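Local coordinates for putative Outer membrane protein (Helicobacter pylori, PDB 6GW5) that probably binds Lewis-type glycans of the host as the extracellular, mainly helical adhesin domain of an outer membrane protein identified as SabA, at residues S16-Q21 with V356-N361; I61-Q66 with Q325-Y330; T212-L217 with K287-Y292. All coordinates share one frame; numbering follows the deposited sequence.

How the interactions relate
The three contacts are nested along the chain. Interaction 3 lies within the loop closed by interaction 2, and both lie within the loop closed by interaction 1. Interaction 1 joins helices 3-32 and 348-370, its centre about 43 Å from that of interaction 2 and 56 Å from that of interaction 3. Interaction 2 lies closest to the chain's centre in space, about 9 Å from it. It pairs helices 60-79 and 317-346, the latter directly preceding helix 348-370. Interaction 3 lies about 22 Å from interaction 2, centre to centre, where the start of helix 215-240 meets helix 287-293, which precedes helix 317-346. Interactions 1 and 3 lie on opposite sides of the chain's centre, so the contacts are spread along an elongated helical domain.

Interaction 1 (S16-Q21 with V356-N361); sequences SQYLNQ and VTTYNN
Tyr18 and Asn361 meet through a CH-pi contact. CB of Asn361 lies 3.8 Å from the Tyr18 ring centroid, over one face but displaced toward the rim. The nearest ring atom is CZ of Tyr18, 3.5 Å from Asn361 CB. CB, not the amide, covers the ring; the amide plane is turned 30° from the ring plane, and its carbon CG lies near the Tyr18 hydroxyl. Tyr18 CG is anti to its carbonyl carbon (chi1 -71°), which carries the ring across to the other helix.

The remaining contacts are van der Waals. The methyl CG2 of Thr358 stands 3.5 Å from the backbone O of Tyr18 and, obliquely to the ring, 3.9 Å from CD1 of the same residue. Gln21 CB touches this methyl too, 4.0 Å from Thr358 CG2. The polar groups turn elsewhere: Thr358 OG1 bonds to the backbone O of Glu354, and Gln21 NE2 to the Glu354 carboxylate.

Helices 3-32 and 348-370 pack roughly antiparallel here, at 148° with local axes 9.4 Å apart, consistent with the coiled coil predicted for residues 5-35. Tyr18 also packs on Ala362 and Leu365. Leu19 and Tyr359 pack on strand 383-384, and Leu19 also on helix 403-415.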
loop_
_atom_site.group_PDB
_atom_site.type_symbol
_atom_site.label_atom_id
_atom_site.label_comp_id
_atom_site.label_asym_id
_atom_site.label_seq_id
_atom_site.Cartn_x
_atom_site.Cartn_y
_atom_site.Cartn_z
ATOM N N SER A 16 -12.839 -36.590 1.309
ATOM C CA SER A 16 -11.507 -36.096 1.082
ATOM C C SER A 16 -11.446 -34.621 1.337
ATOM O O SER A 16 -10.489 -34.139 1.918
ATOM C CB SER A 16 -11.095 -36.376 -0.346
ATOM O OG SER A 16 -9.793 -35.900 -0.570
ATOM N N GLN A 17 -12.471 -33.910 0.904
ATOM C CA GLN A 17 -12.488 -32.505 1.171
ATOM C C GLN A 17 -12.661 -32.265 2.666
ATOM O O GLN A 17 -11.951 -31.448 3.210
ATOM C CB GLN A 17 -13.361 -31.680 0.194
ATOM C CG GLN A 17 -14.492 -30.837 0.780
ATOM C CD GLN A 17 -14.107 -29.743 1.787
ATOM O OE1 GLN A 17 -14.702 -29.726 2.849
ATOM N NE2 GLN A 17 -13.154 -28.857 1.484
ATOM N N TYR A 18 -13.532 -32.998 3.349
ATOM C CA TYR A 18 -13.689 -32.767 4.809
ATOM C C TYR A 18 -12.348 -32.961 5.530
ATOM O O TYR A 18 -12.041 -32.261 6.502
ATOM C CB TYR A 18 -14.737 -33.688 5.448
ATOM C CG TYR A 18 -16.207 -33.441 5.112
ATOM C CD1 TYR A 18 -16.748 -32.144 5.043
ATOM C CD2 TYR A 18 -17.089 -34.528 4.956
ATOM C CE1 TYR A 18 -18.094 -31.941 4.764
ATOM C CE2 TYR A 18 -18.435 -34.336 4.710
ATOM C CZ TYR A 18 -18.931 -33.047 4.605
ATOM O OH TYR A 18 -20.272 -32.863 4.322
ATOM N N LEU A 19 -11.582 -33.946 5.072
ATOM C CA LEU A 19 -10.312 -34.271 5.699
ATOM C C LEU A 19 -9.289 -33.183 5.443
ATOM O O LEU A 19 -8.455 -32.914 6.275
ATOM C CB LEU A 19 -9.792 -35.604 5.200
ATOM C CG LEU A 19 -10.696 -36.800 5.509
ATOM C CD1 LEU A 19 -10.128 -38.079 4.900
ATOM C CD2 LEU A 19 -10.942 -37.009 6.998
ATOM N N ASN A 20 -9.322 -32.563 4.289
ATOM C CA ASN A 20 -8.380 -31.492 4.033
ATOM C C ASN A 20 -8.704 -30.327 4.889
ATOM O O ASN A 20 -7.816 -29.637 5.354
ATOM C CB ASN A 20 -8.406 -31.084 2.574
ATOM C CG ASN A 20 -7.572 -32.006 1.707
ATOM O OD1 ASN A 20 -8.057 -32.952 1.176
ATOM N ND2 ASN A 20 -6.305 -31.733 1.615
ATOM N N GLN A 21 -10.010 -30.128 5.074
ATOM C CA GLN A 21 -10.569 -29.036 5.847
ATOM C C GLN A 21 -10.146 -29.206 7.312
ATOM O O GLN A 21 -9.691 -28.282 7.954
ATOM C CB GLN A 21 -12.114 -29.061 5.680
ATOM C CG GLN A 21 -12.859 -27.849 6.181
ATOM C CD GLN A 21 -12.775 -26.622 5.268
ATOM O OE1 GLN A 21 -12.409 -26.702 4.072
ATOM N NE2 GLN A 21 -13.142 -25.489 5.812
ATOM N N VAL A 356 -15.555 -29.048 14.415
ATOM C CA VAL A 356 -16.392 -30.064 15.038
ATOM C C VAL A 356 -17.462 -30.507 14.030
ATOM O O VAL A 356 -17.621 -31.700 13.810
ATOM C CB VAL A 356 -17.016 -29.602 16.373
ATOM C CG1 VAL A 356 -17.985 -30.641 16.894
ATOM C CG2 VAL A 356 -15.958 -29.377 17.420
ATOM N N THR A 357 -18.181 -29.550 13.434
ATOM C CA THR A 357 -19.160 -29.897 12.414
ATOM C C THR A 357 -18.495 -30.751 11.349
ATOM O O THR A 357 -19.019 -31.755 10.952
ATOM C CB THR A 357 -19.746 -28.662 11.735
ATOM O OG1 THR A 357 -20.183 -27.750 12.731
ATOM C CG2 THR A 357 -20.901 -29.000 10.868
ATOM N N THR A 358 -17.346 -30.318 10.885
ATOM C CA THR A 358 -16.669 -31.002 9.820
ATOM C C THR A 358 -16.215 -32.423 10.210
ATOM O O THR A 358 -16.226 -33.315 9.393
ATOM C CB THR A 358 -15.501 -30.158 9.315
ATOM O OG1 THR A 358 -16.008 -28.896 8.881
ATOM C CG2 THR A 358 -14.799 -30.826 8.132
ATOM N N TYR A 359 -15.846 -32.626 11.458
ATOM C CA TYR A 359 -15.467 -33.934 11.906
ATOM C C TYR A 359 -16.665 -34.831 11.899
ATOM O O TYR A 359 -16.597 -35.962 11.422
ATOM C CB TYR A 359 -14.896 -33.849 13.312
ATOM C CG TYR A 359 -14.920 -35.151 14.089
ATOM C CD1 TYR A 359 -14.200 -36.255 13.676
ATOM C CD2 TYR A 359 -15.658 -35.248 15.271
ATOM C CE1 TYR A 359 -14.229 -37.441 14.411
ATOM C CE2 TYR A 359 -15.676 -36.409 16.026
ATOM C CZ TYR A 359 -14.956 -37.505 15.591
ATOM O OH TYR A 359 -14.949 -38.657 16.340
ATOM N N ASN A 360 -17.741 -34.345 12.514
ATOM C CA ASN A 360 -18.994 -35.077 12.571
ATOM C C ASN A 360 -19.501 -35.441 11.188
ATOM O O ASN A 360 -19.777 -36.608 10.916
ATOM C CB ASN A 360 -19.995 -34.335 13.403
ATOM C CG ASN A 360 -19.780 -34.594 14.880
ATOM O OD1 ASN A 360 -19.916 -35.714 15.376
ATOM N ND2 ASN A 360 -19.401 -33.588 15.576
ATOM N N ASN A 361 -19.458 -34.479 10.274
ATOM C CA ASN A 361 -19.800 -34.755 8.882
ATOM C C ASN A 361 -18.941 -35.826 8.293
ATOM O O ASN A 361 -19.438 -36.697 7.607
ATOM C CB ASN A 361 -19.762 -33.499 7.990
ATOM C CG ASN A 361 -20.900 -32.531 8.302
ATOM O OD1 ASN A 361 -22.002 -32.915 8.709
ATOM N ND2 ASN A 361 -20.631 -31.280 8.134
#

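Interaction 2 (I61-Q66 with Q325-Y330); sequences IFNAVQ and QNNVSY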
loop_
_atom_site.group_PDB
_atom_site.type_symbol
_atom_site.label_atom_id
_atom_site.label_comp_id
_atom_site.label_asym_id
_atom_site.label_seq_id
_atom_site.Cartn_x
_atom_site.Cartn_y
_atom_site.Cartn_z
ATOM N N ILE A 61 5.256 5.605 5.703
ATOM C CA ILE A 61 4.434 6.743 5.285
ATOM C C ILE A 61 5.246 8.070 5.247
ATOM O O ILE A 61 5.094 8.885 4.317
ATOM C CB ILE A 61 3.150 6.854 6.098
ATOM C CG1 ILE A 61 2.305 5.563 5.980
ATOM C CG2 ILE A 61 2.302 8.047 5.623
ATOM C CD1 ILE A 61 1.870 5.170 4.570
ATOM N N PHE A 62 6.163 8.257 6.190
ATOM C CA PHE A 62 7.023 9.425 6.137
ATOM C C PHE A 62 7.736 9.430 4.806
ATOM O O PHE A 62 7.750 10.446 4.139
ATOM C CB PHE A 62 8.035 9.469 7.284
ATOM C CG PHE A 62 8.805 10.744 7.343
ATOM C CD1 PHE A 62 8.308 11.834 8.016
ATOM C CD2 PHE A 62 10.019 10.876 6.673
ATOM C CE1 PHE A 62 9.018 13.035 8.038
ATOM C CE2 PHE A 62 10.739 12.056 6.706
ATOM C CZ PHE A 62 10.242 13.145 7.393
ATOM N N ASN A 63 8.312 8.288 4.415
ATOM C CA ASN A 63 9.175 8.211 3.224
ATOM C C ASN A 63 8.348 8.440 1.941
ATOM O O ASN A 63 8.759 9.135 1.020
ATOM C CB ASN A 63 9.951 6.885 3.213
ATOM C CG ASN A 63 10.978 6.779 4.342
ATOM O OD1 ASN A 63 11.407 7.784 4.884
ATOM N ND2 ASN A 63 11.332 5.546 4.724
ATOM N N ALA A 64 7.155 7.893 1.929
ATOM C CA ALA A 64 6.213 8.148 0.863
ATOM C C ALA A 64 5.862 9.616 0.753
ATOM O O ALA A 64 5.829 10.142 -0.339
ATOM C CB ALA A 64 4.968 7.289 1.045
ATOM N N VAL A 65 5.682 10.305 1.871
ATOM C CA VAL A 65 5.481 11.759 1.834
ATOM C C VAL A 65 6.684 12.508 1.239
ATOM O O VAL A 65 6.513 13.348 0.375
ATOM C CB VAL A 65 5.164 12.331 3.246
ATOM C CG1 VAL A 65 5.320 13.860 3.306
ATOM C CG2 VAL A 65 3.768 11.931 3.670
ATOM N N GLN A 66 7.875 12.241 1.751
ATOM C CA GLN A 66 9.082 12.764 1.166
ATOM C C GLN A 66 9.088 12.697 -0.346
ATOM O O GLN A 66 9.347 13.685 -1.020
ATOM C CB GLN A 66 10.290 11.955 1.650
ATOM C CG GLN A 66 11.200 12.713 2.587
ATOM C CD GLN A 66 11.802 13.940 1.906
ATOM O OE1 GLN A 66 12.664 13.840 1.014
ATOM N NE2 GLN A 66 11.335 15.097 2.314
ATOM N N GLN A 325 9.545 1.296 -2.332
ATOM C CA GLN A 325 9.525 -0.114 -2.750
ATOM C C GLN A 325 10.142 -1.040 -1.696
ATOM O O GLN A 325 9.563 -2.058 -1.356
ATOM C CB GLN A 325 10.250 -0.336 -4.079
ATOM C CG GLN A 325 10.059 -1.735 -4.618
ATOM C CD GLN A 325 10.520 -1.954 -6.063
ATOM O OE1 GLN A 325 9.874 -2.676 -6.785
ATOM N NE2 GLN A 325 11.619 -1.318 -6.490
ATOM N N ASN A 326 11.298 -0.681 -1.166
ATOM C CA ASN A 326 11.906 -1.545 -0.183
ATOM C C ASN A 326 11.081 -1.633 1.100
ATOM O O ASN A 326 10.994 -2.726 1.686
ATOM C CB ASN A 326 13.340 -1.111 0.122
ATOM C CG ASN A 326 14.262 -1.245 -1.084
ATOM O OD1 ASN A 326 14.026 -2.039 -2.020
ATOM N ND2 ASN A 326 15.292 -0.425 -1.100
ATOM N N ASN A 327 10.547 -0.486 1.558
ATOM C CA ASN A 327 9.723 -0.474 2.748
ATOM C C ASN A 327 8.570 -1.395 2.572
ATOM O O ASN A 327 8.196 -2.099 3.501
ATOM C CB ASN A 327 9.136 0.901 3.087
ATOM C CG ASN A 327 10.154 1.913 3.614
ATOM O OD1 ASN A 327 9.853 3.097 3.649
ATOM N ND2 ASN A 327 11.352 1.499 3.911
ATOM N N VAL A 328 7.991 -1.401 1.385
ATOM C CA VAL A 328 6.796 -2.199 1.163
ATOM C C VAL A 328 7.058 -3.683 1.302
ATOM O O VAL A 328 6.282 -4.384 1.909
ATOM C CB VAL A 328 6.133 -1.889 -0.191
ATOM C CG1 VAL A 328 5.109 -2.948 -0.571
ATOM C CG2 VAL A 328 5.449 -0.525 -0.116
ATOM N N SER A 329 8.132 -4.185 0.746
ATOM C CA SER A 329 8.371 -5.592 0.925
ATOM C C SER A 329 8.913 -5.852 2.326
ATOM O O SER A 329 8.500 -6.821 2.974
ATOM C CB SER A 329 9.266 -6.150 -0.176
ATOM O OG SER A 329 10.261 -5.221 -0.454
ATOM N N TYR A 330 9.847 -5.036 2.779
ATOM C CA TYR A 330 10.513 -5.342 4.044
ATOM C C TYR A 330 9.480 -5.459 5.177
ATOM O O TYR A 330 9.375 -6.499 5.865
ATOM C CB TYR A 330 11.559 -4.297 4.363
ATOM C CG TYR A 330 12.228 -4.451 5.695
ATOM C CD1 TYR A 330 13.341 -5.272 5.853
ATOM C CD2 TYR A 330 11.784 -3.740 6.810
ATOM C CE1 TYR A 330 13.979 -5.394 7.083
ATOM C CE2 TYR A 330 12.433 -3.829 8.044
ATOM C CZ TYR A 330 13.517 -4.669 8.173
ATOM O OH TYR A 330 14.136 -4.757 9.367
#
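Asn63 and Asn327 join two helices through a single amide-to-amide hydrogen bond. Along segment 61-66, Ile61 comes first and points away from helix 317-346. It packs on Val271 of helix 255-283 and on Ala230 and Ser234 of helix 215-240. Phe62 turns to the loop residues Asn147 and Leu149, and the edge of its ring meets OD1 of Asn63 in plane.

Asn63 then makes the crossing. Its ND2 donates to OD1 of Asn327 over 3.1 Å, with a nearly straight N-H...O angle of 166°. The donor comes in the carbonyl plane of Asn327, at 132° to C=O, and so uses a lone pair. OD1 of Asn327 in turn lies in the amide plane of Asn63. The two amide planes are turned 31° from each other, and both residues are buried. Asn63 ND2 has a second acceptor in the backbone O of Thr57. The amide nitrogen thus ties helix 317-346 to the chain just before helix 60-79.

Further on, Ala64 and Val65 pack on Leu227 of helix 215-240. With just 68 Å² buried between the segments, the contact is a buried polar asparagine-asparagine pair between two helices in the helical body of the adhesin domain.

Interaction 3 (T212-L217 with K287-Y292); sequences TQYAVL and KDQYRY. Unlike the reference sequence in segment 212-217: Leu217 (reference Phe).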
loop_
_atom_site.group_PDB
_atom_site.type_symbol
_atom_site.label_atom_id
_atom_site.label_comp_id
_atom_site.label_asym_id
_atom_site.label_seq_id
_atom_site.Cartn_x
_atom_site.Cartn_y
_atom_site.Cartn_z
ATOM N N THR A 212 -3.011 19.448 -16.976
ATOM C CA THR A 212 -3.907 18.285 -16.796
ATOM C C THR A 212 -3.889 17.307 -17.956
ATOM O O THR A 212 -4.529 16.284 -17.879
ATOM C CB THR A 212 -5.392 18.717 -16.545
ATOM O OG1 THR A 212 -5.753 19.835 -17.376
ATOM C CG2 THR A 212 -5.600 19.079 -15.094
ATOM N N GLN A 213 -3.238 17.650 -19.062
ATOM C CA GLN A 213 -3.090 16.723 -20.197
ATOM C C GLN A 213 -1.866 15.854 -20.059
ATOM O O GLN A 213 -1.722 14.865 -20.778
ATOM C CB GLN A 213 -3.026 17.499 -21.527
ATOM C CG GLN A 213 -4.300 18.274 -21.844
ATOM C CD GLN A 213 -5.470 17.342 -22.030
ATOM O OE1 GLN A 213 -5.558 16.620 -23.031
ATOM N NE2 GLN A 213 -6.337 17.301 -21.035
ATOM N N TYR A 214 -0.976 16.215 -19.145
ATOM C CA TYR A 214 0.232 15.425 -18.878
ATOM C C TYR A 214 0.050 14.480 -17.660
ATOM O O TYR A 214 -0.235 14.909 -16.533
ATOM C CB TYR A 214 1.414 16.375 -18.688
ATOM C CG TYR A 214 1.671 17.249 -19.923
ATOM C CD1 TYR A 214 2.417 16.762 -21.002
ATOM C CD2 TYR A 214 1.144 18.509 -20.028
ATOM C CE1 TYR A 214 2.635 17.528 -22.140
ATOM C CE2 TYR A 214 1.352 19.284 -21.186
ATOM C CZ TYR A 214 2.103 18.794 -22.240
ATOM O OH TYR A 214 2.354 19.537 -23.372
ATOM N N ALA A 215 0.175 13.183 -17.890
ATOM C CA ALA A 215 -0.045 12.205 -16.821
ATOM C C ALA A 215 0.765 12.484 -15.561
ATOM O O ALA A 215 0.331 12.163 -14.450
ATOM C CB ALA A 215 0.272 10.815 -17.343
ATOM N N VAL A 216 1.976 13.014 -15.725
ATOM C CA VAL A 216 2.823 13.286 -14.587
ATOM C C VAL A 216 2.126 14.194 -13.606
ATOM O O VAL A 216 2.297 14.037 -12.377
ATOM C CB VAL A 216 4.196 13.845 -15.010
ATOM C CG1 VAL A 216 4.106 15.211 -15.722
ATOM C CG2 VAL A 216 5.167 13.889 -13.820
ATOM N N LEU A 217 1.363 15.152 -14.125
ATOM C CA LEU A 217 0.689 16.054 -13.226
ATOM C C LEU A 217 -0.431 15.322 -12.541
ATOM O O LEU A 217 -0.577 15.409 -11.344
ATOM C CB LEU A 217 0.144 17.289 -13.944
ATOM C CG LEU A 217 -0.782 18.084 -12.993
ATOM C CD1 LEU A 217 -0.141 19.335 -12.420
ATOM C CD2 LEU A 217 -2.115 18.384 -13.655
ATOM N N LYS A 287 7.482 7.328 -19.248
ATOM C CA LYS A 287 8.938 7.352 -19.087
ATOM C C LYS A 287 9.568 8.713 -19.461
ATOM O O LYS A 287 10.399 9.224 -18.724
ATOM C CB LYS A 287 9.600 6.205 -19.860
ATOM C CG LYS A 287 11.074 6.012 -19.477
ATOM C CD LYS A 287 11.705 4.706 -19.929
ATOM C CE LYS A 287 13.228 4.750 -19.736
ATOM N NZ LYS A 287 13.950 3.567 -20.299
ATOM N N ASP A 288 9.139 9.263 -20.577
ATOM C CA ASP A 288 9.637 10.517 -21.077
ATOM C C ASP A 288 9.440 11.680 -20.132
ATOM O O ASP A 288 10.299 12.485 -19.970
ATOM C CB ASP A 288 9.114 10.780 -22.495
ATOM C CG ASP A 288 7.617 11.038 -22.561
ATOM O OD1 ASP A 288 6.868 10.615 -21.693
ATOM O OD2 ASP A 288 7.165 11.649 -23.530
ATOM N N GLN A 289 8.289 11.728 -19.511
ATOM C CA GLN A 289 7.945 12.755 -18.508
ATOM C C GLN A 289 8.712 12.561 -17.218
ATOM O O GLN A 289 9.002 13.537 -16.548
ATOM C CB GLN A 289 6.443 12.764 -18.210
ATOM C CG GLN A 289 5.617 13.178 -19.399
ATOM C CD GLN A 289 4.124 12.981 -19.203
ATOM O OE1 GLN A 289 3.614 12.979 -18.088
ATOM N NE2 GLN A 289 3.414 12.842 -20.293
ATOM N N TYR A 290 8.944 11.298 -16.851
ATOM C CA TYR A 290 9.639 10.936 -15.622
ATOM C C TYR A 290 11.092 11.338 -15.760
ATOM O O TYR A 290 11.670 11.787 -14.784
ATOM C CB TYR A 290 9.495 9.431 -15.221
ATOM C CG TYR A 290 10.220 9.148 -13.918
ATOM C CD1 TYR A 290 9.620 9.430 -12.701
ATOM C CD2 TYR A 290 11.551 8.747 -13.906
ATOM C CE1 TYR A 290 10.296 9.279 -11.503
ATOM C CE2 TYR A 290 12.232 8.580 -12.711
ATOM C CZ TYR A 290 11.601 8.833 -11.509
ATOM O OH TYR A 290 12.251 8.714 -10.299
ATOM N N ARG A 291 11.653 11.280 -16.964
ATOM C CA ARG A 291 13.023 11.768 -17.168
ATOM C C ARG A 291 13.196 13.249 -16.869
ATOM O O ARG A 291 14.277 13.674 -16.473
ATOM C CB ARG A 291 13.535 11.457 -18.555
ATOM C CG ARG A 291 14.271 10.131 -18.564
ATOM C CD ARG A 291 14.591 9.564 -19.944
ATOM N NE ARG A 291 15.341 10.499 -20.789
ATOM C CZ ARG A 291 16.630 10.898 -20.632
ATOM N NH1 ARG A 291 17.390 10.486 -19.595
ATOM N NH2 ARG A 291 17.177 11.758 -21.525
ATOM N N TYR A 292 12.150 14.035 -17.094
ATOM C CA TYR A 292 12.198 15.456 -16.797
ATOM C C TYR A 292 12.003 15.612 -15.301
ATOM O O TYR A 292 12.737 16.359 -14.645
ATOM C CB TYR A 292 11.121 16.254 -17.539
ATOM C CG TYR A 292 11.453 16.660 -18.977
ATOM C CD1 TYR A 292 11.431 15.756 -19.991
ATOM C CD2 TYR A 292 11.708 17.994 -19.305
ATOM C CE1 TYR A 292 11.694 16.146 -21.281
ATOM C CE2 TYR A 292 11.979 18.377 -20.587
ATOM C CZ TYR A 292 11.966 17.454 -21.565
ATOM O OH TYR A 292 12.200 17.835 -22.845
HETATM O O HOH W 1 0.457 12.206 -20.423
#
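Gln289 reaches from helix 287-293 to the backbone at the start of helix 215-240. Just before it, Asp288 turns its OD1 back to the backbone N of Gln289 in a weak bond, within the first turn of its own helix.

The Gln289 chain leaves with CG anti to the carbonyl carbon and is extended beyond CG. This length brings the amide alongside residues 214-216. OE1 accepts from the backbone N of Val216 at 2.9 Å. The N-H...O angle is 150°, and the donor sits almost in line with the C=O bond, at 170°. OE1 also lies against CB and CG1 of Val216. CG1 of Val216 stands between its own backbone N and carbonyl carbon, on the side of the Gln289 amide.

Tyr214 holds the N-cap position of helix 215-240, and Ala215 and Val216 are the first two residues of the helix. An amide oxygen from a helix some 70 residues further along the chain takes up the Val216 N-H. The partial positive charge expected at a helix start would probably favour that oxygen. A water serves the Ala215 N at 2.7 Å, and it also accepts from NE2 of Gln289 at 3.0 Å. NE2 lies at the edge of the Tyr214 ring, 4.1 Å from CD1 of Tyr214, with amide and ring planes 76° apart. The Tyr214 hydroxyl is bonded to Ser207.

Tyr290 turns to Leu317 and Ile321 of helix 317-346. NH2 of Arg291 bonds to the backbone O of Gly197. Tyr292 meets Trp190 edge-to-face, and the same tryptophan touches the Tyr214 ring.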